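Local coordinates for protein putative alpha/beta hydrolase (Desulfitobacterium hafniense, PDB 4RPC) that is of unknown function but, as a putative alpha/beta hydrolase, probably catalyses the hydrolysis of a substrate that remains to be identified, at residues A[14-19]-A[32-37]; A[21-26]-A[84-89]; A[65-70]-A[186-191]; A[139-144]-A[167-172]; A[148-153]-A[158-163]. All blocks are in the same frame, centred on the assembly; numbering follows the deposited sequence.

Contact 1: A[14-19]-A[32-37]; sequences HRMGEP and FYWQTC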
# COMPACT_ATOMS: atom_id res chain seq x y z
N HIS A 14 -3.30 14.91 0.17
CA HIS A 14 -2.85 15.77 -0.91
C HIS A 14 -3.69 15.51 -2.08
O HIS A 14 -4.07 14.38 -2.31
CB HIS A 14 -1.43 15.43 -1.32
CG HIS A 14 -0.43 15.65 -0.24
ND1 HIS A 14 0.25 16.84 -0.09
CD2 HIS A 14 0.02 14.83 0.73
CE1 HIS A 14 1.08 16.73 0.94
NE2 HIS A 14 0.95 15.52 1.45
N ARG A 15 -3.96 16.55 -2.86
CA ARG A 15 -4.90 16.44 -3.97
C ARG A 15 -4.26 16.98 -5.23
O ARG A 15 -3.76 18.07 -5.23
CB ARG A 15 -6.21 17.16 -3.63
CG ARG A 15 -7.28 17.10 -4.71
CD ARG A 15 -8.55 17.82 -4.26
NE ARG A 15 -9.73 17.45 -5.05
CZ ARG A 15 -10.99 17.87 -4.79
NH1 ARG A 15 -11.22 18.69 -3.76
NH2 ARG A 15 -12.01 17.47 -5.56
N MSE A 16 -4.25 16.19 -6.27
CA MSE A 16 -3.68 16.57 -7.55
C MSE A 16 -4.62 16.16 -8.68
O MSE A 16 -5.67 15.55 -8.47
CB MSE A 16 -2.29 15.98 -7.81
CG MSE A 16 -1.64 15.25 -6.64
SE MSE A 16 0.05 16.08 -6.11
CE MSE A 16 0.52 17.29 -7.60
N GLY A 17 -4.24 16.53 -9.90
CA GLY A 17 -5.03 16.22 -11.10
C GLY A 17 -6.32 16.98 -11.24
O GLY A 17 -6.43 18.08 -10.76
N GLU A 18 -7.29 16.39 -11.93
CA GLU A 18 -8.54 17.05 -12.23
C GLU A 18 -9.55 16.92 -11.08
O GLU A 18 -10.10 15.82 -10.88
CB GLU A 18 -9.14 16.46 -13.51
CG GLU A 18 -8.67 17.12 -14.77
CD GLU A 18 -8.86 18.64 -14.72
OE1 GLU A 18 -10.01 19.09 -14.42
OE2 GLU A 18 -7.84 19.35 -14.90
N PRO A 19 -9.82 18.02 -10.32
CA PRO A 19 -10.56 17.89 -9.03
C PRO A 19 -11.93 17.26 -9.19
O PRO A 19 -12.40 16.52 -8.30
CB PRO A 19 -10.65 19.32 -8.49
CG PRO A 19 -9.66 20.10 -9.28
CD PRO A 19 -9.49 19.43 -10.61
N PHE A 32 7.63 4.56 3.32
CA PHE A 32 7.62 5.23 2.01
C PHE A 32 7.21 6.67 2.21
O PHE A 32 6.97 7.08 3.36
CB PHE A 32 6.69 4.53 1.02
CG PHE A 32 7.10 3.12 0.68
CD1 PHE A 32 8.28 2.57 1.16
CD2 PHE A 32 6.35 2.37 -0.23
CE1 PHE A 32 8.69 1.30 0.75
CE2 PHE A 32 6.73 1.10 -0.61
CZ PHE A 32 7.89 0.56 -0.11
N TYR A 33 7.11 7.43 1.13
CA TYR A 33 6.71 8.81 1.19
C TYR A 33 5.75 9.11 0.08
O TYR A 33 5.97 8.69 -1.03
CB TYR A 33 7.96 9.70 1.05
CG TYR A 33 7.73 11.16 1.33
CD1 TYR A 33 7.04 11.56 2.47
CD2 TYR A 33 8.26 12.15 0.49
CE1 TYR A 33 6.84 12.90 2.77
CE2 TYR A 33 8.07 13.50 0.78
CZ TYR A 33 7.34 13.88 1.92
OH TYR A 33 7.09 15.20 2.24
N TRP A 34 4.71 9.85 0.36
CA TRP A 34 3.65 10.12 -0.60
C TRP A 34 4.18 10.71 -1.90
O TRP A 34 3.70 10.34 -2.96
CB TRP A 34 2.61 11.06 -0.01
CG TRP A 34 3.06 12.51 0.04
CD1 TRP A 34 3.74 13.11 1.03
CD2 TRP A 34 2.82 13.52 -0.96
NE1 TRP A 34 3.97 14.43 0.71
CE2 TRP A 34 3.40 14.71 -0.50
CE3 TRP A 34 2.17 13.52 -2.20
CZ2 TRP A 34 3.35 15.91 -1.24
CZ3 TRP A 34 2.13 14.73 -2.95
CH2 TRP A 34 2.72 15.89 -2.46
N GLN A 35 5.20 11.57 -1.83
CA GLN A 35 5.60 12.39 -2.95
C GLN A 35 6.54 11.67 -3.83
O GLN A 35 6.71 12.08 -4.96
CB GLN A 35 6.23 13.69 -2.47
CG GLN A 35 6.25 14.82 -3.49
CD GLN A 35 6.85 16.07 -2.89
OE1 GLN A 35 7.75 16.00 -2.07
NE2 GLN A 35 6.36 17.23 -3.31
N THR A 36 7.20 10.62 -3.33
CA THR A 36 8.12 9.85 -4.17
C THR A 36 7.57 8.53 -4.61
O THR A 36 8.02 7.92 -5.55
CB THR A 36 9.47 9.60 -3.48
OG1 THR A 36 9.28 8.83 -2.29
CG2 THR A 36 10.17 10.91 -3.13
N CYS A 37 6.62 8.03 -3.87
CA CYS A 37 5.99 6.76 -4.16
C CYS A 37 5.22 6.81 -5.49
O CYS A 37 5.29 5.89 -6.28
CB CYS A 37 5.00 6.48 -3.01
SG CYS A 37 4.69 4.75 -2.89

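Contact 2: A[21-26]-A[84-89]; sequences GPKVLL and LRVDKV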
# COMPACT_ATOMS: atom_id res chain seq x y z
N GLY A 21 -12.59 15.23 -11.81
CA GLY A 21 -12.42 13.91 -12.41
C GLY A 21 -12.75 12.73 -11.48
O GLY A 21 -12.98 12.92 -10.31
N PRO A 22 -12.78 11.51 -12.03
CA PRO A 22 -13.00 10.34 -11.17
C PRO A 22 -11.93 10.23 -10.09
O PRO A 22 -10.75 10.52 -10.35
CB PRO A 22 -12.94 9.14 -12.13
CG PRO A 22 -13.21 9.71 -13.52
CD PRO A 22 -12.83 11.18 -13.48
N LYS A 23 -12.32 9.77 -8.91
CA LYS A 23 -11.40 9.79 -7.79
C LYS A 23 -10.57 8.48 -7.68
O LYS A 23 -11.10 7.38 -7.61
CB LYS A 23 -12.16 10.04 -6.51
CG LYS A 23 -12.35 11.51 -6.21
CD LYS A 23 -13.42 12.11 -7.09
CE LYS A 23 -13.86 13.42 -6.49
NZ LYS A 23 -14.33 14.32 -7.56
N VAL A 24 -9.26 8.65 -7.62
CA VAL A 24 -8.32 7.60 -7.48
C VAL A 24 -7.44 7.89 -6.23
O VAL A 24 -6.75 8.92 -6.16
CB VAL A 24 -7.47 7.51 -8.75
CG1 VAL A 24 -6.37 6.47 -8.62
CG2 VAL A 24 -8.37 7.17 -9.96
N LEU A 25 -7.48 7.00 -5.26
CA LEU A 25 -6.69 7.12 -4.00
C LEU A 25 -5.44 6.28 -4.07
O LEU A 25 -5.53 5.11 -4.37
CB LEU A 25 -7.51 6.57 -2.82
CG LEU A 25 -7.88 7.35 -1.59
CD1 LEU A 25 -8.41 6.37 -0.55
CD2 LEU A 25 -6.77 8.17 -0.97
N LEU A 26 -4.30 6.85 -3.73
CA LEU A 26 -3.05 6.17 -3.77
C LEU A 26 -2.43 6.17 -2.39
O LEU A 26 -2.08 7.28 -1.87
CB LEU A 26 -2.10 6.88 -4.72
CG LEU A 26 -2.61 7.09 -6.12
CD1 LEU A 26 -1.64 8.00 -6.86
CD2 LEU A 26 -2.72 5.78 -6.86
N LEU A 84 -13.62 16.73 1.78
CA LEU A 84 -13.61 17.16 0.39
C LEU A 84 -14.90 16.80 -0.28
O LEU A 84 -15.01 16.93 -1.47
CB LEU A 84 -12.43 16.55 -0.39
CG LEU A 84 -11.07 16.83 0.24
CD1 LEU A 84 -10.01 16.05 -0.52
CD2 LEU A 84 -10.73 18.31 0.28
N ARG A 85 -15.88 16.35 0.52
CA ARG A 85 -17.14 15.80 0.04
C ARG A 85 -17.01 14.64 -0.95
O ARG A 85 -17.90 14.40 -1.78
CB ARG A 85 -18.01 16.88 -0.55
CG ARG A 85 -18.43 17.98 0.39
CD ARG A 85 -19.12 19.01 -0.47
NE ARG A 85 -19.70 20.10 0.28
CZ ARG A 85 -20.53 21.01 -0.25
NH1 ARG A 85 -20.87 20.94 -1.53
NH2 ARG A 85 -21.02 21.98 0.52
N VAL A 86 -15.90 13.92 -0.86
CA VAL A 86 -15.74 12.70 -1.63
C VAL A 86 -16.42 11.60 -0.86
O VAL A 86 -15.96 11.24 0.23
CB VAL A 86 -14.26 12.28 -1.75
CG1 VAL A 86 -14.19 10.91 -2.42
CG2 VAL A 86 -13.47 13.29 -2.55
N ASP A 87 -17.49 11.05 -1.42
CA ASP A 87 -18.08 9.85 -0.83
C ASP A 87 -17.98 8.59 -1.70
O ASP A 87 -18.45 7.53 -1.28
CB ASP A 87 -19.52 10.11 -0.42
CG ASP A 87 -20.41 10.33 -1.59
OD1 ASP A 87 -19.97 10.05 -2.74
OD2 ASP A 87 -21.56 10.79 -1.36
N LYS A 88 -17.37 8.70 -2.88
CA LYS A 88 -17.13 7.55 -3.74
C LYS A 88 -15.77 7.66 -4.39
O LYS A 88 -15.39 8.71 -4.90
CB LYS A 88 -18.21 7.48 -4.83
CG LYS A 88 -18.06 6.29 -5.78
CD LYS A 88 -19.22 6.22 -6.79
CE LYS A 88 -19.15 7.36 -7.81
NZ LYS A 88 -19.67 7.06 -9.19
N VAL A 89 -15.01 6.57 -4.39
CA VAL A 89 -13.78 6.55 -5.13
C VAL A 89 -13.79 5.44 -6.15
O VAL A 89 -14.29 4.31 -5.89
CB VAL A 89 -12.53 6.49 -4.21
CG1 VAL A 89 -12.66 7.53 -3.10
CG2 VAL A 89 -12.33 5.14 -3.63
O HOH W 1 -14.97 8.68 -8.29

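Contact 3: A[65-70]-A[186-191]; sequences EYMVSV and LLAAYR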
# COMPACT_ATOMS: atom_id res chain seq x y z
N GLU A 65 2.69 12.96 15.07
CA GLU A 65 2.14 11.74 15.62
C GLU A 65 2.58 10.51 14.84
O GLU A 65 3.18 10.61 13.79
CB GLU A 65 0.61 11.80 15.63
CG GLU A 65 0.02 11.56 14.25
CD GLU A 65 -1.45 11.98 14.13
OE1 GLU A 65 -2.36 11.40 14.79
OE2 GLU A 65 -1.66 12.95 13.37
N TYR A 66 2.20 9.35 15.36
CA TYR A 66 2.58 8.10 14.78
C TYR A 66 1.32 7.27 14.64
O TYR A 66 0.31 7.54 15.28
CB TYR A 66 3.54 7.36 15.72
CG TYR A 66 4.82 8.11 16.10
CD1 TYR A 66 5.65 8.65 15.13
CD2 TYR A 66 5.20 8.23 17.42
CE1 TYR A 66 6.84 9.25 15.47
CE2 TYR A 66 6.37 8.86 17.78
CZ TYR A 66 7.18 9.37 16.80
OH TYR A 66 8.35 10.03 17.16
N MSE A 67 1.44 6.24 13.82
CA MSE A 67 0.34 5.38 13.46
C MSE A 67 -0.07 4.55 14.66
O MSE A 67 0.77 4.12 15.41
CB MSE A 67 0.77 4.41 12.37
CG MSE A 67 -0.21 4.57 11.24
SE MSE A 67 0.08 3.28 9.80
CE MSE A 67 1.69 4.13 9.29
N VAL A 68 -1.37 4.33 14.81
CA VAL A 68 -1.93 3.49 15.86
C VAL A 68 -2.44 2.16 15.30
O VAL A 68 -2.14 1.13 15.81
CB VAL A 68 -3.08 4.19 16.61
CG1 VAL A 68 -3.59 3.33 17.76
CG2 VAL A 68 -2.60 5.51 17.21
N SER A 69 -3.23 2.20 14.24
CA SER A 69 -3.71 0.99 13.65
C SER A 69 -4.22 1.26 12.23
O SER A 69 -4.53 2.37 11.84
CB SER A 69 -4.89 0.45 14.47
OG SER A 69 -5.91 1.42 14.44
N VAL A 70 -4.34 0.19 11.48
CA VAL A 70 -4.89 0.28 10.18
C VAL A 70 -6.27 0.82 10.33
O VAL A 70 -6.64 1.68 9.54
CB VAL A 70 -4.92 -1.10 9.47
CG1 VAL A 70 -5.72 -1.02 8.18
CG2 VAL A 70 -3.54 -1.63 9.23
N LEU A 186 4.82 -0.29 10.97
CA LEU A 186 5.02 -1.74 10.85
C LEU A 186 4.28 -2.57 11.91
O LEU A 186 3.81 -3.69 11.61
CB LEU A 186 6.48 -2.08 10.88
CG LEU A 186 7.21 -1.63 9.62
CD1 LEU A 186 8.70 -1.66 9.88
CD2 LEU A 186 6.86 -2.42 8.35
N LEU A 187 4.19 -2.03 13.12
CA LEU A 187 3.41 -2.72 14.13
C LEU A 187 1.95 -2.80 13.66
O LEU A 187 1.33 -3.87 13.75
CB LEU A 187 3.53 -2.06 15.50
CG LEU A 187 4.91 -2.05 16.16
CD1 LEU A 187 5.00 -0.99 17.22
CD2 LEU A 187 5.24 -3.42 16.77
N ALA A 188 1.45 -1.68 13.13
CA ALA A 188 0.09 -1.59 12.60
C ALA A 188 -0.06 -2.56 11.48
O ALA A 188 -0.99 -3.33 11.47
CB ALA A 188 -0.30 -0.18 12.15
N ALA A 189 0.86 -2.53 10.53
CA ALA A 189 0.83 -3.49 9.42
C ALA A 189 0.74 -4.95 9.88
O ALA A 189 -0.17 -5.66 9.49
CB ALA A 189 2.02 -3.31 8.55
N TYR A 190 1.64 -5.37 10.77
CA TYR A 190 1.71 -6.74 11.23
C TYR A 190 0.59 -7.15 12.17
O TYR A 190 0.29 -8.29 12.24
CB TYR A 190 3.08 -7.01 11.88
CG TYR A 190 4.16 -7.17 10.87
CD1 TYR A 190 4.00 -8.03 9.79
CD2 TYR A 190 5.33 -6.48 10.97
CE1 TYR A 190 4.99 -8.18 8.83
CE2 TYR A 190 6.32 -6.59 10.02
CZ TYR A 190 6.16 -7.43 8.95
OH TYR A 190 7.15 -7.59 8.04
N ARG A 191 -0.01 -6.23 12.91
CA ARG A 191 -1.14 -6.50 13.78
C ARG A 191 -2.45 -6.74 13.04
O ARG A 191 -3.27 -7.52 13.49
CB ARG A 191 -1.37 -5.32 14.73
CG ARG A 191 -2.27 -5.61 15.90
CD ARG A 191 -1.52 -6.10 17.11
NE ARG A 191 -0.45 -5.18 17.50
CZ ARG A 191 0.52 -5.48 18.38
NH1 ARG A 191 0.54 -6.68 18.97
NH2 ARG A 191 1.49 -4.55 18.63
O HOH W 2 -3.18 -2.31 12.67

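Contact 4: A[139-144]-A[167-172]; sequences DAFLNL and EVLQPL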
# COMPACT_ATOMS: atom_id res chain seq x y z
N ASP A 139 14.61 -2.19 11.06
CA ASP A 139 16.04 -2.10 10.90
C ASP A 139 16.46 -2.39 9.45
O ASP A 139 17.35 -1.69 8.94
CB ASP A 139 16.79 -3.06 11.81
CG ASP A 139 16.54 -2.79 13.26
OD1 ASP A 139 16.09 -1.66 13.59
OD2 ASP A 139 16.77 -3.71 14.09
N ALA A 140 15.85 -3.41 8.83
CA ALA A 140 16.20 -3.81 7.48
C ALA A 140 15.98 -2.61 6.57
O ALA A 140 16.87 -2.24 5.79
CB ALA A 140 15.34 -4.99 7.01
N PHE A 141 14.81 -1.97 6.70
CA PHE A 141 14.46 -0.87 5.78
C PHE A 141 15.39 0.34 5.92
O PHE A 141 15.78 0.93 4.93
CB PHE A 141 13.03 -0.46 5.97
CG PHE A 141 12.05 -1.21 5.11
CD1 PHE A 141 12.42 -2.36 4.41
CD2 PHE A 141 10.75 -0.78 5.02
CE1 PHE A 141 11.52 -3.04 3.59
CE2 PHE A 141 9.84 -1.44 4.20
CZ PHE A 141 10.23 -2.59 3.49
N LEU A 142 15.77 0.68 7.15
CA LEU A 142 16.68 1.79 7.35
C LEU A 142 18.08 1.44 6.80
O LEU A 142 18.77 2.26 6.18
CB LEU A 142 16.77 2.18 8.85
CG LEU A 142 15.48 2.84 9.29
CD1 LEU A 142 15.41 2.88 10.78
CD2 LEU A 142 15.30 4.24 8.68
N ASN A 143 18.50 0.20 7.04
CA ASN A 143 19.73 -0.30 6.45
C ASN A 143 19.80 -0.13 4.94
O ASN A 143 20.87 0.07 4.40
CB ASN A 143 19.98 -1.76 6.83
CG ASN A 143 20.73 -1.89 8.12
OD1 ASN A 143 21.57 -1.09 8.44
ND2 ASN A 143 20.41 -2.89 8.89
N LEU A 144 18.67 -0.18 4.25
CA LEU A 144 18.68 0.03 2.80
C LEU A 144 19.25 1.39 2.45
O LEU A 144 19.87 1.54 1.42
CB LEU A 144 17.29 -0.10 2.21
CG LEU A 144 16.65 -1.47 2.34
CD1 LEU A 144 15.20 -1.44 1.84
CD2 LEU A 144 17.45 -2.48 1.54
N GLU A 167 18.76 -1.59 -5.06
CA GLU A 167 18.44 -0.80 -6.25
C GLU A 167 16.94 -0.59 -6.34
O GLU A 167 16.50 0.49 -6.67
CB GLU A 167 19.01 -1.44 -7.52
CG GLU A 167 18.03 -2.35 -8.23
CD GLU A 167 18.41 -2.61 -9.68
OE1 GLU A 167 19.42 -3.32 -9.93
OE2 GLU A 167 17.68 -2.10 -10.56
N VAL A 168 16.14 -1.58 -5.99
CA VAL A 168 14.68 -1.48 -6.09
C VAL A 168 13.96 -0.71 -4.97
O VAL A 168 13.05 0.05 -5.25
CB VAL A 168 14.03 -2.87 -6.17
CG1 VAL A 168 12.53 -2.76 -6.20
CG2 VAL A 168 14.48 -3.61 -7.43
N LEU A 169 14.34 -0.94 -3.72
CA LEU A 169 13.61 -0.43 -2.57
C LEU A 169 14.18 0.87 -2.04
O LEU A 169 13.47 1.71 -1.51
CB LEU A 169 13.62 -1.49 -1.43
CG LEU A 169 12.76 -2.74 -1.66
CD1 LEU A 169 12.81 -3.76 -0.54
CD2 LEU A 169 11.31 -2.39 -1.94
N GLN A 170 15.49 1.03 -2.13
CA GLN A 170 16.12 2.20 -1.56
C GLN A 170 15.50 3.48 -2.08
O GLN A 170 15.31 4.41 -1.31
CB GLN A 170 17.62 2.16 -1.80
CG GLN A 170 18.38 3.20 -1.01
CD GLN A 170 19.87 3.26 -1.36
OE1 GLN A 170 20.34 2.70 -2.32
NE2 GLN A 170 20.58 3.96 -0.58
N PRO A 171 15.14 3.54 -3.39
CA PRO A 171 14.50 4.78 -3.81
C PRO A 171 13.12 5.06 -3.20
O PRO A 171 12.63 6.19 -3.35
CB PRO A 171 14.30 4.60 -5.33
CG PRO A 171 15.09 3.42 -5.75
CD PRO A 171 15.49 2.66 -4.52
N LEU A 172 12.44 4.04 -2.64
CA LEU A 172 11.13 4.23 -2.06
C LEU A 172 11.15 4.57 -0.59
O LEU A 172 10.15 4.99 -0.06
CB LEU A 172 10.26 2.97 -2.22
CG LEU A 172 9.92 2.63 -3.66
CD1 LEU A 172 9.23 1.27 -3.73
CD2 LEU A 172 9.04 3.72 -4.23

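Contact 5: A[148-153]-A[158-163]; sequences EHLPSP and MGFAAN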
# COMPACT_ATOMS: atom_id res chain seq x y z
N GLU A 148 22.78 -1.29 2.40
CA GLU A 148 22.97 -2.63 2.89
C GLU A 148 21.76 -3.52 2.55
O GLU A 148 20.62 -3.09 2.66
CB GLU A 148 23.16 -2.56 4.38
CG GLU A 148 23.34 -3.88 5.07
CD GLU A 148 23.44 -3.68 6.57
OE1 GLU A 148 24.23 -2.79 6.99
OE2 GLU A 148 22.69 -4.40 7.30
N HIS A 149 22.01 -4.77 2.21
CA HIS A 149 20.98 -5.69 1.77
C HIS A 149 20.10 -6.23 2.90
O HIS A 149 20.53 -6.33 4.05
CB HIS A 149 21.64 -6.88 1.09
CG HIS A 149 22.42 -6.49 -0.12
ND1 HIS A 149 21.82 -6.34 -1.35
CD2 HIS A 149 23.72 -6.19 -0.28
CE1 HIS A 149 22.74 -6.01 -2.24
NE2 HIS A 149 23.90 -5.89 -1.61
N LEU A 150 18.88 -6.61 2.54
CA LEU A 150 17.95 -7.19 3.47
C LEU A 150 18.50 -8.53 3.95
O LEU A 150 19.17 -9.22 3.18
CB LEU A 150 16.58 -7.39 2.84
CG LEU A 150 15.81 -6.19 2.25
CD1 LEU A 150 14.65 -6.64 1.35
CD2 LEU A 150 15.30 -5.25 3.32
N PRO A 151 18.24 -8.89 5.21
CA PRO A 151 18.68 -10.17 5.77
C PRO A 151 17.95 -11.34 5.14
O PRO A 151 16.80 -11.19 4.81
CB PRO A 151 18.25 -10.06 7.23
CG PRO A 151 17.07 -9.15 7.20
CD PRO A 151 17.35 -8.15 6.13
N SER A 152 18.59 -12.48 4.93
CA SER A 152 17.84 -13.67 4.58
C SER A 152 17.06 -14.14 5.78
O SER A 152 17.49 -13.97 6.92
CB SER A 152 18.78 -14.77 4.19
OG SER A 152 19.38 -14.39 2.98
N PRO A 153 15.91 -14.74 5.55
CA PRO A 153 15.29 -15.08 4.29
C PRO A 153 14.30 -14.00 3.84
O PRO A 153 13.52 -14.23 2.94
CB PRO A 153 14.56 -16.36 4.62
CG PRO A 153 14.08 -16.14 6.03
CD PRO A 153 15.13 -15.27 6.68
N MSE A 158 10.85 -11.68 -0.30
CA MSE A 158 10.32 -10.51 -0.99
C MSE A 158 10.71 -10.49 -2.47
O MSE A 158 10.23 -9.65 -3.22
CB MSE A 158 10.79 -9.25 -0.30
CG MSE A 158 10.27 -9.14 1.12
SE MSE A 158 10.89 -7.38 1.82
CE MSE A 158 9.36 -6.35 1.24
N GLY A 159 11.59 -11.40 -2.93
CA GLY A 159 11.80 -11.59 -4.41
C GLY A 159 13.07 -10.94 -4.91
O GLY A 159 13.19 -10.61 -6.11
N PHE A 160 14.04 -10.84 -4.02
CA PHE A 160 15.29 -10.16 -4.31
C PHE A 160 16.52 -11.01 -4.11
O PHE A 160 17.57 -10.52 -3.68
CB PHE A 160 15.38 -8.88 -3.46
CG PHE A 160 14.28 -7.91 -3.73
CD1 PHE A 160 14.17 -7.29 -4.98
CD2 PHE A 160 13.35 -7.59 -2.73
CE1 PHE A 160 13.15 -6.38 -5.24
CE2 PHE A 160 12.33 -6.69 -2.99
CZ PHE A 160 12.22 -6.09 -4.25
N ALA A 161 16.39 -12.30 -4.39
CA ALA A 161 17.56 -13.22 -4.42
C ALA A 161 18.67 -12.74 -5.39
O ALA A 161 19.82 -13.07 -5.20
CB ALA A 161 17.14 -14.62 -4.80
N ALA A 162 18.34 -11.93 -6.38
CA ALA A 162 19.38 -11.37 -7.26
C ALA A 162 20.16 -10.22 -6.59
O ALA A 162 21.05 -9.62 -7.22
CB ALA A 162 18.78 -10.88 -8.57
N ASN A 163 19.85 -9.90 -5.35
CA ASN A 163 20.51 -8.78 -4.71
C ASN A 163 20.19 -7.46 -5.34
O ASN A 163 20.96 -6.52 -5.26
CB ASN A 163 22.03 -8.99 -4.70
CG ASN A 163 22.55 -9.26 -3.34
OD1 ASN A 163 21.82 -9.73 -2.46
ND2 ASN A 163 23.81 -8.93 -3.12

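Contact 1: A[14-19]-A[32-37]
The His14 imidazole lies flat over the six-membered ring of Trp34, with centroids 3.5 Å apart and planes inclined by only 14°, a face-to-face stack. The overlap runs on to the pyrrole junction, where His14 NE2 sits 3.2 Å from Trp34 CE2. His14 CB adds a CH-pi contact over the same face, 4.3 Å from the centroid of the six-membered ring. Trp34 CG stands between its own backbone N and carbonyl carbon (chi1 76°), which swings the indole out from the helix start to meet the strand. Met16, a selenomethionine, approaches differently: its SE lies at the indole edge, 4.0 Å from Trp34 CZ3, as a Met-aromatic contact. The other indole face is covered by Gln35 CB. His14 NE2 is hydrogen-bonded to Glu55 OE2, which should help fix the imidazole's rotation. The stack joins edge strand 13-17, antiparallel to strand 50-54, to the short helix 34-37, with Trp34 also resting on Ile53 and Glu55.

Contact 2: A[21-26]-A[84-89]
Lys23 and Val89 face each other where two neighbouring parallel strands begin, their CA atoms 4.8 Å apart. Lys23 O comes within 3.6 Å of Val89 C, and the regular ladder starts one residue further on, with backbone hydrogen bonds between Lys23 and Gln90 and between Leu25 and Ala91. Just before it, a water fills in for a direct link: it accepts from Lys23 N at 2.9 Å and donates weakly to Lys88 O. The second segment reaches this point from helix 70-83, which ends in a Schellman motif with Arg85 at positive phi (54°).

The Lys23 side chain carries most of the packing. Its CB lies 3.8 Å from Lys88 O and 4.2 Å from Val89 CB. A bend at chi2 (75°) then turns the chain, bringing CE obliquely across Val86, 4.0 Å from its CG2. The ammonium group leads away from the second segment to Pro19 O, where it is hydrogen-bonded, with a further weak bond to Gly21 O. The aliphatic part thus covers buried Val86 while the charge is held by carbonyls of its own preceding loop.

Side-by-side parallel strands, one of them entered from a helix, belong to the central sheet of the alpha/beta hydrolase fold; strand 88-95 leads into a GxSxG sequence consistent with a nucleophile elbow.

Contact 3: A[65-70]-A[186-191]
Val70 and Met67 reach Ala188 through their side-chain torsions. In Val70, CG1 is anti to the backbone N (chi1 171°), which leaves CG2 directed at the helix, 3.8 Å from Ala188 O. The chain of Met67, a selenomethionine, is extended at chi2 and bends at chi3 (-70°), laying SE 4.2 Å from Ala188 CB. Between these two, the Ala188 methyl presses on main chain: its CB is 3.9 Å from Ser69 CA and 4.1 Å from Val70 N. With so small a side chain, the CA atoms of Ser69 and Ala188 come within 4.7 Å.

The polar backbone atoms beside this close approach are joined by a water, which accepts from Val70 N at 3.0 Å and donates to Ala188 O at 2.7 Å. It thereby gives a partner to an N-H in the first turn of helix 70-83, while Ser69 OG caps the same helix through Glu72 N. Met67 and Val70 also pack on Leu97 of helix 97-108.

The arrangement is a serine N-cap set against the flank of another helix. In sequence, helix 179-191 falls between strands 112-119 and 204-210, the place where alpha/beta hydrolases commonly insert a cap, and the contact is consistent with docking such a cap onto the core.

Contact 4: A[139-144]-A[167-172]
Leu169 and Gln170 are the residues of segment 167-172 that meet Leu144 and Phe141. Ahead of them, Glu167 forms a salt bridge with Lys247, and Val168 O accepts a hydrogen bond from Ser246 OG, so the segment's start is tied to helix 243-247. Leu169 then supplies the apolar part: its CB lies 3.6 Å from Leu144 CD1, and the two CD1 methyls are 4.1 Å apart. The same Leu169 CD1 approaches the Phe141 ring obliquely, 4.4 Å from CE1.

At Gln170 the character changes. CG is anti to the backbone N (chi1 -169°) and the chain stays extended, so it passes alongside the Leu144 carbonyl, with CG 3.3 Å from Leu144 O. The amide NE2 is 3.2 Å from that oxygen, but the angle is too poor for a hydrogen bond. With an alanine here, the Leu144 carbonyl would probably lose the side chain that covers it, opening a gap beside that carbonyl.

The contact therefore sets the C-terminal part of helix 130-145 against helix 165-169, with Phe141 and Leu142 resting on Leu182 of helix 179-191, and Val168 and Leu172 on helix 243-247.

Contact 5: A[148-153]-A[158-163]
The His149 imidazole carries the Asn163 carboxamide on one face, the two planes only 8° apart. ND2 of Asn163 lies 3.2 Å from His149 CE1, offset toward the ring's rim, and OD1 of Asn163 is 3.6 Å from His149 ND1. This is a stack of flat groups: the nearby His149 NE2 and Asn163 ND2 do not have the angle for a hydrogen bond. Two of the polar atoms have partners outside the pair. His149 ND1 is hydrogen-bonded to Asp165 OD1, which probably fixes the turn of the ring, while Asn163 OD1 is bonded to Lys155 NZ. Replacing the imidazole by the methyl of an alanine is likely to leave Asp165 OD1 without this mate and the Asn163 amide without its stacking surface.

Asn163 closes a type I beta turn that starts at Phe160, with its N bonded to Phe160 O at 2.9 Å. The chain enters that turn from a Schellman motif at Gly159 (phi 103°), which ends helix 154-157; in sequence the whole excursion falls between strands 112-119 and 204-210, consistent with the cap of an alpha/beta hydrolase.

Further in, Leu150 CG is anti to the carbonyl carbon (chi1 -58°), and the CD1 methyl it carries meets SE of the selenomethionine Met158 at 3.9 Å. The same methyl approaches the Phe160 ring obliquely, 4.4 Å from CD2. Backbone bonding joins Met158 to His241, which may be the histidine of a Ser-His-Glu triad.

From the N terminus, contact 1 closes the loop that runs from edge strand 13-17 through strand 23-27 to helix 34-37. Contact 2 crosses it, since strand 23-27 lies between the segments of contact 1 and finds its neighbour at strand 88-95; the two meet where Arg15 packs on Leu84. Contact 3 opens before that second strand and so crosses contact 2, closing a far longer span that ties the start of helix 70-83 to helix 179-191. Contact 4 lies within this span, and contact 5 within contact 4; these two touch directly, as where Ala140 packs on Leu150. Phe32 against Leu172 joins contact 1 to contact 4, linking the loop after strand 23-27 to the probable cap region.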